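Local coordinates for protein peptidoglycan D,D-transpeptidase MrdA (Pseudomonas aeruginosa, PDB 7KIS) that probably cross-links the peptidoglycan of the cell wall as a penicillin-binding D,D-transpeptidase of the inner membrane, at residues S253-A258 with V280-S285; V271-S276 with T458-A463; Y533-K538 with V598-M603; P577-A582 with D604-D609. All coordinates share one frame; numbering follows the deposited sequence.

Contact 1. Residues S253-A258 with V280-S285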
loop_
_atom_site.group_PDB
_atom_site.type_symbol
_atom_site.label_atom_id
_atom_site.label_comp_id
_atom_site.label_asym_id
_atom_site.label_seq_id
_atom_site.Cartn_x
_atom_site.Cartn_y
_atom_site.Cartn_z
ATOM N N SER A 253 6.599 -6.980 -13.302
ATOM C CA SER A 253 7.691 -7.516 -12.505
ATOM C C SER A 253 9.037 -6.949 -12.913
ATOM O O SER A 253 10.023 -7.169 -12.209
ATOM C CB SER A 253 7.724 -9.043 -12.613
ATOM O OG SER A 253 6.433 -9.565 -12.365
ATOM N N ARG A 254 9.090 -6.193 -14.008
ATOM C CA ARG A 254 10.253 -5.357 -14.247
ATOM C C ARG A 254 10.262 -4.178 -13.289
ATOM O O ARG A 254 11.318 -3.578 -13.059
ATOM C CB ARG A 254 10.253 -4.864 -15.698
ATOM C CG ARG A 254 10.017 -5.956 -16.733
ATOM C CD ARG A 254 8.913 -5.570 -17.713
ATOM N NE ARG A 254 9.393 -4.713 -18.795
ATOM C CZ ARG A 254 8.901 -3.509 -19.072
ATOM N NH1 ARG A 254 7.910 -3.010 -18.344
ATOM N NH2 ARG A 254 9.401 -2.803 -20.077
ATOM N N LEU A 255 9.099 -3.839 -12.735
ATOM C CA LEU A 255 8.981 -2.905 -11.626
ATOM C C LEU A 255 9.014 -3.600 -10.271
ATOM O O LEU A 255 9.505 -3.016 -9.298
ATOM C CB LEU A 255 7.682 -2.105 -11.760
ATOM C CG LEU A 255 7.566 -0.807 -10.966
ATOM C CD1 LEU A 255 8.356 0.296 -11.647
ATOM C CD2 LEU A 255 6.106 -0.412 -10.811
ATOM N N GLN A 256 8.498 -4.831 -10.180
ATOM C CA GLN A 256 8.625 -5.602 -8.944
ATOM C C GLN A 256 10.081 -5.918 -8.620
ATOM O O GLN A 256 10.495 -5.840 -7.457
ATOM C CB GLN A 256 7.812 -6.894 -9.045
ATOM C CG GLN A 256 7.618 -7.628 -7.731
ATOM C CD GLN A 256 6.279 -7.330 -7.090
ATOM O OE1 GLN A 256 5.670 -6.295 -7.356
ATOM N NE2 GLN A 256 5.811 -8.239 -6.243
ATOM N N GLU A 257 10.874 -6.282 -9.631
ATOM C CA GLU A 257 12.288 -6.551 -9.392
ATOM C C GLU A 257 13.053 -5.268 -9.102
ATOM O O GLU A 257 13.936 -5.248 -8.237
ATOM C CB GLU A 257 12.897 -7.297 -10.579
ATOM C CG GLU A 257 12.962 -8.807 -10.375
ATOM C CD GLU A 257 14.206 -9.432 -10.979
ATOM O OE1 GLU A 257 14.069 -10.229 -11.932
ATOM O OE2 GLU A 257 15.319 -9.127 -10.501
ATOM N N ALA A 258 12.731 -4.184 -9.815
ATOM C CA ALA A 258 13.412 -2.917 -9.580
ATOM C C ALA A 258 13.078 -2.359 -8.205
ATOM O O ALA A 258 13.897 -1.652 -7.606
ATOM C CB ALA A 258 13.045 -1.908 -10.668
ATOM N N VAL A 280 -2.429 -2.561 -9.412
ATOM C CA VAL A 280 -1.283 -2.721 -8.525
ATOM C C VAL A 280 -0.063 -3.064 -9.368
ATOM O O VAL A 280 0.158 -4.228 -9.718
ATOM C CB VAL A 280 -1.545 -3.795 -7.452
ATOM C CG1 VAL A 280 -0.304 -4.011 -6.594
ATOM C CG2 VAL A 280 -2.728 -3.399 -6.585
ATOM N N LEU A 281 0.718 -2.046 -9.731
ATOM C CA LEU A 281 1.886 -2.267 -10.573
ATOM C C LEU A 281 3.014 -2.970 -9.831
ATOM O O LEU A 281 3.849 -3.616 -10.473
ATOM C CB LEU A 281 2.379 -0.937 -11.140
ATOM C CG LEU A 281 1.318 -0.142 -11.900
ATOM C CD1 LEU A 281 1.834 1.244 -12.246
ATOM C CD2 LEU A 281 0.885 -0.891 -13.151
ATOM N N ALA A 282 3.059 -2.861 -8.504
ATOM C CA ALA A 282 4.088 -3.533 -7.724
ATOM C C ALA A 282 3.591 -3.744 -6.302
ATOM O O ALA A 282 2.870 -2.907 -5.750
ATOM C CB ALA A 282 5.396 -2.734 -7.720
ATOM N N MET A 283 3.995 -4.873 -5.716
ATOM C CA MET A 283 3.619 -5.231 -4.346
ATOM C C MET A 283 4.805 -5.977 -3.738
ATOM O O MET A 283 4.987 -7.169 -3.999
ATOM C CB MET A 283 2.351 -6.071 -4.327
ATOM C CG MET A 283 1.926 -6.525 -2.942
ATOM S SD MET A 283 0.653 -7.798 -3.005
ATOM C CE MET A 283 0.014 -7.720 -1.336
ATOM N N VAL A 284 5.594 -5.275 -2.929
ATOM C CA VAL A 284 6.885 -5.762 -2.455
ATOM C C VAL A 284 6.849 -5.883 -0.940
ATOM O O VAL A 284 6.459 -4.938 -0.246
ATOM C CB VAL A 284 8.028 -4.832 -2.899
ATOM C CG1 VAL A 284 9.375 -5.413 -2.504
ATOM C CG2 VAL A 284 7.954 -4.594 -4.394
ATOM N N SER A 285 7.251 -7.048 -0.431
ATOM C CA SER A 285 7.470 -7.250 0.998
ATOM C C SER A 285 8.766 -8.022 1.193
ATOM O O SER A 285 8.912 -9.131 0.670
ATOM C CB SER A 285 6.297 -7.997 1.640
ATOM O OG SER A 285 6.441 -8.052 3.049
#
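Gln256 and Leu255 join helix 253-263 to the edge strand 280-286 of the transpeptidase sheet in a buried contact that is partly polar, partly apolar. The polar part is the carboxamide of Gln256 set against the backbone of Met283. Its OE1 accepts from Met283 N at 2.7 Å, and the bond is nearly straight at hydrogen (168°), although the donor stands out of the plane of the amide. On the other branch NE2 lies 2.6 Å from Met283 O, but a poor angle makes this a weak bond. A glutamine suits the place because one flat group offers an acceptor and a donor to the N-H and C=O of the same residue. CG lies anti to the backbone N (chi1 -167°), and the bend at chi2 carries CD toward the strand. Ser176 is a further, weak partner of both NE2 and Met283 O.

In the penicillin-binding fold, shared with serine beta-lactamases, helices cover both faces of a five-stranded antiparallel sheet; helix 253-263 packs here beside helix 591-607. Segments 253-258 and 280-285 run 31° from parallel, with axes 7.0 Å apart. A classic beta bulge interrupts the pairing with strand 268-273, Leu281 and Ala282 both facing Ala272.

In the apolar part Leu255 rests its CD2 methyl against both residues of that bulge, 3.8 Å from Leu281 CB and 3.9 Å from Ala282 CB. Alanine's small side chain lets the helix come close: the CA atoms of Gln256 and Ala282 are 5.1 Å apart. Trp606 of helix 591-607 touches both Leu255 and Leu281.

Contact 2. Residues V271-S276 with T458-A463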
loop_
_atom_site.group_PDB
_atom_site.type_symbol
_atom_site.label_atom_id
_atom_site.label_comp_id
_atom_site.label_asym_id
_atom_site.label_seq_id
_atom_site.Cartn_x
_atom_site.Cartn_y
_atom_site.Cartn_z
ATOM N N VAL A 271 4.805 -0.498 -2.391
ATOM C CA VAL A 271 3.561 -0.690 -3.131
ATOM C C VAL A 271 3.445 0.419 -4.168
ATOM O O VAL A 271 3.465 1.604 -3.815
ATOM C CB VAL A 271 2.329 -0.693 -2.209
ATOM C CG1 VAL A 271 1.060 -0.848 -3.031
ATOM C CG2 VAL A 271 2.438 -1.804 -1.179
ATOM N N ALA A 272 3.322 0.040 -5.437
ATOM C CA ALA A 272 3.168 0.991 -6.530
ATOM C C ALA A 272 1.787 0.823 -7.150
ATOM O O ALA A 272 1.346 -0.303 -7.403
ATOM C CB ALA A 272 4.254 0.793 -7.588
ATOM N N ILE A 273 1.113 1.942 -7.403
ATOM C CA ILE A 273 -0.258 1.950 -7.895
ATOM C C ILE A 273 -0.365 2.871 -9.107
ATOM O O ILE A 273 0.184 3.977 -9.107
ATOM C CB ILE A 273 -1.250 2.394 -6.801
ATOM C CG1 ILE A 273 -1.222 1.424 -5.618
ATOM C CG2 ILE A 273 -2.648 2.543 -7.378
ATOM C CD1 ILE A 273 -2.459 1.462 -4.751
ATOM N N GLN A 274 -1.067 2.403 -10.146
ATOM C CA GLN A 274 -1.478 3.274 -11.239
ATOM C C GLN A 274 -2.785 3.945 -10.828
ATOM O O GLN A 274 -3.836 3.291 -10.804
ATOM C CB GLN A 274 -1.647 2.493 -12.545
ATOM C CG GLN A 274 -1.832 3.381 -13.762
ATOM C CD GLN A 274 -1.486 2.681 -15.067
ATOM O OE1 GLN A 274 -2.204 1.787 -15.517
ATOM N NE2 GLN A 274 -0.391 3.102 -15.692
ATOM N N PRO A 275 -2.767 5.247 -10.521
ATOM C CA PRO A 275 -3.943 5.866 -9.885
ATOM C C PRO A 275 -5.184 5.927 -10.764
ATOM O O PRO A 275 -6.299 5.847 -10.229
ATOM C CB PRO A 275 -3.440 7.270 -9.526
ATOM C CG PRO A 275 -2.361 7.543 -10.523
ATOM C CD PRO A 275 -1.695 6.225 -10.787
ATOM N N SER A 276 -5.039 6.054 -12.086
ATOM C CA SER A 276 -6.222 6.188 -12.934
ATOM C C SER A 276 -6.970 4.871 -13.076
ATOM O O SER A 276 -8.200 4.869 -13.181
ATOM C CB SER A 276 -5.839 6.725 -14.312
ATOM O OG SER A 276 -5.242 5.710 -15.101
ATOM N N THR A 458 -1.780 0.279 7.000
ATOM C CA THR A 458 -1.036 -0.669 6.185
ATOM C C THR A 458 -0.411 0.037 4.984
ATOM O O THR A 458 -0.964 1.017 4.475
ATOM C CB THR A 458 -1.955 -1.787 5.695
ATOM O OG1 THR A 458 -3.046 -1.226 4.954
ATOM C CG2 THR A 458 -2.504 -2.580 6.874
ATOM N N PRO A 459 0.742 -0.446 4.511
ATOM C CA PRO A 459 1.406 0.212 3.373
ATOM C C PRO A 459 0.558 0.270 2.114
ATOM O O PRO A 459 0.883 1.041 1.204
ATOM C CB PRO A 459 2.665 -0.640 3.162
ATOM C CG PRO A 459 2.921 -1.261 4.493
ATOM C CD PRO A 459 1.567 -1.525 5.081
ATOM N N ILE A 460 -0.514 -0.516 2.028
ATOM C CA ILE A 460 -1.421 -0.398 0.891
ATOM C C ILE A 460 -2.445 0.704 1.142
ATOM O O ILE A 460 -2.819 1.438 0.221
ATOM C CB ILE A 460 -2.092 -1.755 0.603
ATOM C CG1 ILE A 460 -3.198 -1.606 -0.446
ATOM C CG2 ILE A 460 -2.636 -2.374 1.882
ATOM C CD1 ILE A 460 -2.690 -1.237 -1.820
ATOM N N GLN A 461 -2.910 0.839 2.388
ATOM C CA GLN A 461 -3.757 1.975 2.745
ATOM C C GLN A 461 -3.044 3.294 2.475
ATOM O O GLN A 461 -3.673 4.279 2.072
ATOM C CB GLN A 461 -4.168 1.880 4.213
ATOM C CG GLN A 461 -5.454 1.114 4.455
ATOM C CD GLN A 461 -5.673 0.806 5.921
ATOM O OE1 GLN A 461 -4.778 0.992 6.743
ATOM N NE2 GLN A 461 -6.868 0.334 6.257
ATOM N N LEU A 462 -1.726 3.329 2.691
ATOM C CA LEU A 462 -0.949 4.523 2.379
ATOM C C LEU A 462 -0.866 4.749 0.876
ATOM O O LEU A 462 -1.075 5.868 0.393
ATOM C CB LEU A 462 0.455 4.407 2.976
ATOM C CG LEU A 462 0.682 4.846 4.423
ATOM C CD1 LEU A 462 0.439 3.696 5.382
ATOM C CD2 LEU A 462 2.090 5.385 4.588
ATOM N N ALA A 463 -0.552 3.693 0.120
ATOM C CA ALA A 463 -0.410 3.829 -1.328
ATOM C C ALA A 463 -1.728 4.212 -1.986
ATOM O O ALA A 463 -1.743 4.966 -2.965
ATOM C CB ALA A 463 0.127 2.530 -1.926
#
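Val271 and Ile273, two residues apart on strand 268-273, meet the first turn of helix 459-470 through Ala463 and Ile460. The close packing centres on Ala463, whose CB lies 3.7 Å from Val271 CG1. Ile273 reaches the same methyl with its terminal CD1, at 4.0 Å. Alanine fits because a single methyl lets two beta-branched side chains gather round it, while those branched residues suit an extended strand and give it a broad apolar surface. Ile460 starts out alongside the strand, but its CD1 turns in and lies 4.0 Å from Val271 CG1 and equally far from Ile273 CD1.

Toward the start of the helix the contact is looser. The ring of Pro459 keeps its CB 4.5 Å from Val271 CG2, and this proline gives the least surface of the touching residues. Beyond Ile273 the chain leaves the strand, and the exposed Ser276 lies well away from this turn of the helix.

The helix start is organised by a capping box. Gln461 N gives a bond to Thr458 OG1, and Thr458 N returns one to Gln461 OE1 at 3.1 Å, with an angle of 166° at hydrogen. The other end of the Gln461 amide, NE2, is bonded to the carbonyl oxygens of Gln412 and Asp423. Across the sheet-helix interface the side chains thus meet by van der Waals contact alone, while the capping box and the Gln461 amide find their polar partners away from the strand, which leaves an apolar layer in the core of the transpeptidase domain.

Contact 3. Residues Y533-K538 with V598-M603; sequences YLIAGK and VVKQVM
Tyr533 and Ile535 reach from the lead-in to strand 536-541 to Met603 and Lys600 on helix 591-607, and the contact is shaped by how these four side chains cross. Tyr533 lies obliquely against Met603. Its hydroxyl end does the touching, with OH 3.2 Å from Met603 CB and CZ 4.0 Å from the same carbon. CG of the tyrosine sits between the backbone N and the carbonyl carbon (chi1 47°), and the ring extends from there to the helix.

Ile535 also crosses Met603 obliquely. The methionine chain is extended as far as its sulphur and then bends at chi3 (-39°), which carries CE to the isoleucine. That methyl lies 3.7 Å from Ile535 CG2 and about as far from CG1 and CD1. Methionine suits this place, as its flexible, unbranched chain can follow the shape of a rigid beta-branched neighbour. Lys600 stands roughly at a right angle to Ile535 and offers its aliphatic part: CG is 4.0 Å from Ile535 CD1.

Helix 591-607 lies here over one face of the antiparallel sheet, at its far edge. On this strand Lys538 opens Lys-Ser-Gly-Thr, the KTG-type motif of penicillin-binding proteins; its NZ bonds weakly to Ser384 OG and to O of Ser327, the predicted acyl-ester serine, though the contact itself lies away from the site. Tyr533 OH is hydrogen-bonded to Asp604 OD1, and Lys600 NZ forms a salt bridge with Asp604 OD2 and a hydrogen bond with Thr530 O. Both pack carbon against their neighbours while their polar ends meet at Asp604, whose negative charge they would be expected to stabilise.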
loop_
_atom_site.group_PDB
_atom_site.type_symbol
_atom_site.label_atom_id
_atom_site.label_comp_id
_atom_site.label_asym_id
_atom_site.label_seq_id
_atom_site.Cartn_x
_atom_site.Cartn_y
_atom_site.Cartn_z
ATOM N N TYR A 533 11.400 14.496 -13.679
ATOM C CA TYR A 533 9.964 14.725 -13.667
ATOM C C TYR A 533 9.576 15.269 -12.302
ATOM O O TYR A 533 10.279 15.066 -11.309
ATOM C CB TYR A 533 9.185 13.439 -13.973
ATOM C CG TYR A 533 9.666 12.240 -13.187
ATOM C CD1 TYR A 533 10.620 11.382 -13.711
ATOM C CD2 TYR A 533 9.170 11.971 -11.916
ATOM C CE1 TYR A 533 11.066 10.289 -12.996
ATOM C CE2 TYR A 533 9.612 10.878 -11.193
ATOM C CZ TYR A 533 10.561 10.041 -11.740
ATOM O OH TYR A 533 11.009 8.952 -11.031
ATOM N N LEU A 534 8.444 15.963 -12.261
ATOM C CA LEU A 534 7.971 16.530 -11.008
ATOM C C LEU A 534 7.395 15.431 -10.125
ATOM O O LEU A 534 6.624 14.585 -10.589
ATOM C CB LEU A 534 6.927 17.614 -11.272
ATOM C CG LEU A 534 7.476 18.896 -11.903
ATOM C CD1 LEU A 534 6.390 19.952 -12.020
ATOM C CD2 LEU A 534 8.662 19.426 -11.107
ATOM N N ILE A 535 7.776 15.441 -8.852
ATOM C CA ILE A 535 7.323 14.452 -7.881
ATOM C C ILE A 535 6.535 15.179 -6.804
ATOM O O ILE A 535 7.050 16.109 -6.170
ATOM C CB ILE A 535 8.498 13.677 -7.263
ATOM C CG1 ILE A 535 9.301 12.964 -8.352
ATOM C CG2 ILE A 535 7.997 12.690 -6.219
ATOM C CD1 ILE A 535 10.727 12.655 -7.951
ATOM N N ALA A 536 5.289 14.762 -6.600
ATOM C CA ALA A 536 4.453 15.297 -5.529
ATOM C C ALA A 536 4.392 14.231 -4.442
ATOM O O ALA A 536 3.554 13.329 -4.471
ATOM C CB ALA A 536 3.070 15.672 -6.045
ATOM N N GLY A 537 5.306 14.336 -3.477
ATOM C CA GLY A 537 5.428 13.358 -2.419
ATOM C C GLY A 537 5.531 14.026 -1.060
ATOM O O GLY A 537 5.448 15.249 -0.938
ATOM N N LYS A 538 5.697 13.187 -0.040
ATOM C CA LYS A 538 5.919 13.680 1.313
ATOM C C LYS A 538 6.561 12.582 2.145
ATOM O O LYS A 538 6.108 11.434 2.117
ATOM C CB LYS A 538 4.627 14.154 1.979
ATOM C CG LYS A 538 4.902 14.793 3.326
ATOM C CD LYS A 538 3.648 15.267 4.011
ATOM C CE LYS A 538 4.004 16.124 5.205
ATOM N NZ LYS A 538 5.118 15.500 5.968
ATOM N N VAL A 598 14.224 5.741 -2.472
ATOM C CA VAL A 598 13.674 4.465 -2.919
ATOM C C VAL A 598 12.456 4.691 -3.809
ATOM O O VAL A 598 12.287 4.019 -4.833
ATOM C CB VAL A 598 13.348 3.568 -1.713
ATOM C CG1 VAL A 598 12.701 2.276 -2.176
ATOM C CG2 VAL A 598 14.613 3.264 -0.930
ATOM N N VAL A 599 11.583 5.625 -3.425
ATOM C CA VAL A 599 10.448 5.976 -4.275
ATOM C C VAL A 599 10.938 6.419 -5.642
ATOM O O VAL A 599 10.410 5.997 -6.680
ATOM C CB VAL A 599 9.592 7.070 -3.614
ATOM C CG1 VAL A 599 8.342 7.332 -4.444
ATOM C CG2 VAL A 599 9.228 6.668 -2.209
ATOM N N LYS A 600 11.962 7.271 -5.662
ATOM C CA LYS A 600 12.431 7.830 -6.920
ATOM C C LYS A 600 13.053 6.763 -7.809
ATOM O O LYS A 600 12.988 6.874 -9.036
ATOM C CB LYS A 600 13.431 8.951 -6.636
ATOM C CG LYS A 600 13.593 9.939 -7.767
ATOM C CD LYS A 600 14.798 9.590 -8.616
ATOM C CE LYS A 600 14.961 10.579 -9.748
ATOM N NZ LYS A 600 16.153 10.268 -10.584
ATOM N N GLN A 601 13.648 5.726 -7.218
ATOM C CA GLN A 601 14.155 4.620 -8.024
ATOM C C GLN A 601 13.013 3.779 -8.586
ATOM O O GLN A 601 13.057 3.360 -9.747
ATOM C CB GLN A 601 15.109 3.754 -7.204
ATOM C CG GLN A 601 16.575 4.096 -7.423
ATOM C CD GLN A 601 17.512 3.036 -6.882
ATOM O OE1 GLN A 601 17.116 1.891 -6.669
ATOM N NE2 GLN A 601 18.766 3.413 -6.659
ATOM N N VAL A 602 11.988 3.518 -7.772
ATOM C CA VAL A 602 10.809 2.810 -8.262
ATOM C C VAL A 602 10.076 3.644 -9.307
ATOM O O VAL A 602 9.657 3.127 -10.350
ATOM C CB VAL A 602 9.888 2.437 -7.085
ATOM C CG1 VAL A 602 8.588 1.836 -7.592
ATOM C CG2 VAL A 602 10.598 1.478 -6.141
ATOM N N MET A 603 9.910 4.944 -9.047
ATOM C CA MET A 603 9.254 5.810 -10.022
ATOM C C MET A 603 10.089 5.968 -11.286
ATOM O O MET A 603 9.530 6.111 -12.380
ATOM C CB MET A 603 8.954 7.174 -9.398
ATOM C CG MET A 603 7.766 7.168 -8.442
ATOM S SD MET A 603 7.404 8.789 -7.731
ATOM C CE MET A 603 9.057 9.401 -7.444
#

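Contact 4. Residues P577-A582 with D604-D609; sequences PQIAVA and DAWLLD
Gln578 and Ile579 form a classic beta bulge, both facing Ala572 of the neighbouring strand, and at this bulge strand 579-585 of the transpeptidase sheet meets the last turn of helix 591-607. Farther back, the helix covers the same face of the sheet.

Along the strand, Gln578 comes first. It is partly exposed, as befits a polar residue just before the start of the strand, and touches the helix with its aliphatic base: CB is 4.4 Å from Leu607 CD1. Its carbonyl O lies 3.7 Å from Trp606 NE1, a distance too long to count as a bond.

Ile579, the next residue, is buried and carries the contact, touching two large side chains. CG1 is anti to the backbone N (chi1 179°) while CG2 lies between the backbone N and the carbonyl carbon, and the two arms serve different partners. CG2 reaches Leu607 CD1 at 3.7 Å. The other arm crosses Trp606 obliquely and ends in CD1, which lies over one face of the indole, 4.1 Å from both its CG and its CD1; Ile579 CB is 4.0 Å from Trp606 CD1. A beta-branched residue suits the site by combining a preference for strand geometry with two separate apolar arms.

Farther on, Val581 turns to Val599, Val602 and Met603 in the preceding part of the helix. Ala580 and Ala582 pack against helix 459-470 on the other face of the sheet, where Ala582 CB lies 3.6 Å from Ala463 N.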
loop_
_atom_site.group_PDB
_atom_site.type_symbol
_atom_site.label_atom_id
_atom_site.label_comp_id
_atom_site.label_asym_id
_atom_site.label_seq_id
_atom_site.Cartn_x
_atom_site.Cartn_y
_atom_site.Cartn_z
ATOM N N PRO A 577 -0.487 12.410 -13.299
ATOM C CA PRO A 577 -0.118 11.249 -12.471
ATOM C C PRO A 577 -0.184 9.935 -13.233
ATOM O O PRO A 577 -1.223 9.562 -13.784
ATOM C CB PRO A 577 -1.145 11.293 -11.334
ATOM C CG PRO A 577 -1.598 12.712 -11.284
ATOM C CD PRO A 577 -1.592 13.181 -12.707
ATOM N N GLN A 578 0.949 9.232 -13.259
ATOM C CA GLN A 578 1.054 7.912 -13.861
ATOM C C GLN A 578 1.504 6.831 -12.890
ATOM O O GLN A 578 1.334 5.647 -13.196
ATOM C CB GLN A 578 2.019 7.938 -15.057
ATOM C CG GLN A 578 1.467 8.650 -16.284
ATOM C CD GLN A 578 0.402 7.839 -17.000
ATOM O OE1 GLN A 578 0.387 6.608 -16.927
ATOM N NE2 GLN A 578 -0.496 8.524 -17.699
ATOM N N ILE A 579 2.065 7.196 -11.739
ATOM C CA ILE A 579 2.559 6.229 -10.764
ATOM C C ILE A 579 2.344 6.804 -9.372
ATOM O O ILE A 579 2.515 8.005 -9.153
ATOM C CB ILE A 579 4.051 5.893 -11.007
ATOM C CG1 ILE A 579 4.573 4.905 -9.964
ATOM C CG2 ILE A 579 4.909 7.151 -10.986
ATOM C CD1 ILE A 579 4.380 3.459 -10.338
ATOM N N ALA A 580 1.944 5.945 -8.435
ATOM C CA ALA A 580 1.817 6.304 -7.027
ATOM C C ALA A 580 2.510 5.238 -6.193
ATOM O O ALA A 580 2.204 4.050 -6.328
ATOM C CB ALA A 580 0.348 6.438 -6.615
ATOM N N VAL A 581 3.439 5.659 -5.335
ATOM C CA VAL A 581 4.303 4.745 -4.596
ATOM C C VAL A 581 4.238 5.077 -3.112
ATOM O O VAL A 581 4.219 6.252 -2.728
ATOM C CB VAL A 581 5.761 4.805 -5.099
ATOM C CG1 VAL A 581 6.608 3.740 -4.421
ATOM C CG2 VAL A 581 5.817 4.642 -6.607
ATOM N N ALA A 582 4.207 4.038 -2.280
ATOM C CA ALA A 582 4.361 4.163 -0.836
ATOM C C ALA A 582 5.446 3.197 -0.390
ATOM O O ALA A 582 5.399 2.010 -0.729
ATOM C CB ALA A 582 3.051 3.874 -0.100
ATOM N N ASP A 604 11.418 5.953 -11.161
ATOM C CA ASP A 604 12.279 6.073 -12.336
ATOM C C ASP A 604 12.088 4.889 -13.274
ATOM O O ASP A 604 11.960 5.059 -14.492
ATOM C CB ASP A 604 13.744 6.183 -11.912
ATOM C CG ASP A 604 14.242 7.615 -11.888
ATOM O OD1 ASP A 604 13.425 8.536 -12.094
ATOM O OD2 ASP A 604 15.454 7.818 -11.665
ATOM N N ALA A 605 12.068 3.674 -12.718
ATOM C CA ALA A 605 11.968 2.475 -13.543
ATOM C C ALA A 605 10.672 2.439 -14.344
ATOM O O ALA A 605 10.624 1.828 -15.417
ATOM C CB ALA A 605 12.086 1.227 -12.668
ATOM N N TRP A 606 9.615 3.079 -13.843
ATOM C CA TRP A 606 8.334 3.092 -14.539
ATOM C C TRP A 606 8.224 4.213 -15.563
ATOM O O TRP A 606 7.526 4.050 -16.571
ATOM C CB TRP A 606 7.189 3.210 -13.528
ATOM C CG TRP A 606 5.828 3.022 -14.130
ATOM C CD1 TRP A 606 4.908 3.994 -14.398
ATOM C CD2 TRP A 606 5.233 1.785 -14.539
ATOM N NE1 TRP A 606 3.778 3.440 -14.948
ATOM C CE2 TRP A 606 3.952 2.084 -15.045
ATOM C CE3 TRP A 606 5.657 0.452 -14.525
ATOM C CZ2 TRP A 606 3.094 1.102 -15.535
ATOM C CZ3 TRP A 606 4.804 -0.522 -15.012
ATOM C CH2 TRP A 606 3.537 -0.193 -15.509
ATOM N N LEU A 607 8.896 5.343 -15.336
ATOM C CA LEU A 607 8.733 6.519 -16.184
ATOM C C LEU A 607 9.895 6.750 -17.135
ATOM O O LEU A 607 9.699 7.344 -18.200
ATOM C CB LEU A 607 8.559 7.777 -15.326
ATOM C CG LEU A 607 7.155 8.231 -14.926
ATOM C CD1 LEU A 607 6.321 7.079 -14.393
ATOM C CD2 LEU A 607 7.245 9.344 -13.895
ATOM N N LEU A 608 11.095 6.303 -16.779
ATOM C CA LEU A 608 12.287 6.554 -17.575
ATOM C C LEU A 608 12.533 5.407 -18.543
ATOM O O LEU A 608 12.288 4.242 -18.217
ATOM C CB LEU A 608 13.513 6.742 -16.679
ATOM C CG LEU A 608 13.897 8.168 -16.281
ATOM C CD1 LEU A 608 12.698 8.941 -15.756
ATOM C CD2 LEU A 608 15.014 8.145 -15.251
ATOM N N ASP A 609 13.016 5.741 -19.735
ATOM C CA ASP A 609 13.403 4.711 -20.689
ATOM C C ASP A 609 14.718 4.089 -20.218
ATOM O O ASP A 609 15.199 4.337 -19.109
ATOM C CB ASP A 609 13.485 5.287 -22.103
ATOM C CG ASP A 609 14.553 6.366 -22.253
ATOM O OD1 ASP A 609 15.238 6.699 -21.265
ATOM O OD2 ASP A 609 14.706 6.882 -23.381
#

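In the fold
All four contacts reach one antiparallel sheet, ordered 280-286, 268-273, 579-585, 566-572, 536-541. Contacts 1, 3 and 4 lie on the face covered by helices 253-263 and 591-607, and contact 2 on the face covered by helix 459-470. Contacts 3 and 4 share helix 591-607, their centres 7 Å apart; the centre of contact 1 lies 11 Å from that of contact 4, which it meets through Trp606. Contacts 1 and 2 cross along the chain, as do 3 and 4, the second pair following the first. Strands 268-273 and 579-585, neighbours in the sheet, thus bring early and late sequence together in the transpeptidase core. Strand 536-541 continues from contact 3 toward the bound inhibitor, which lies about 13 Å from the side chain of Ile535.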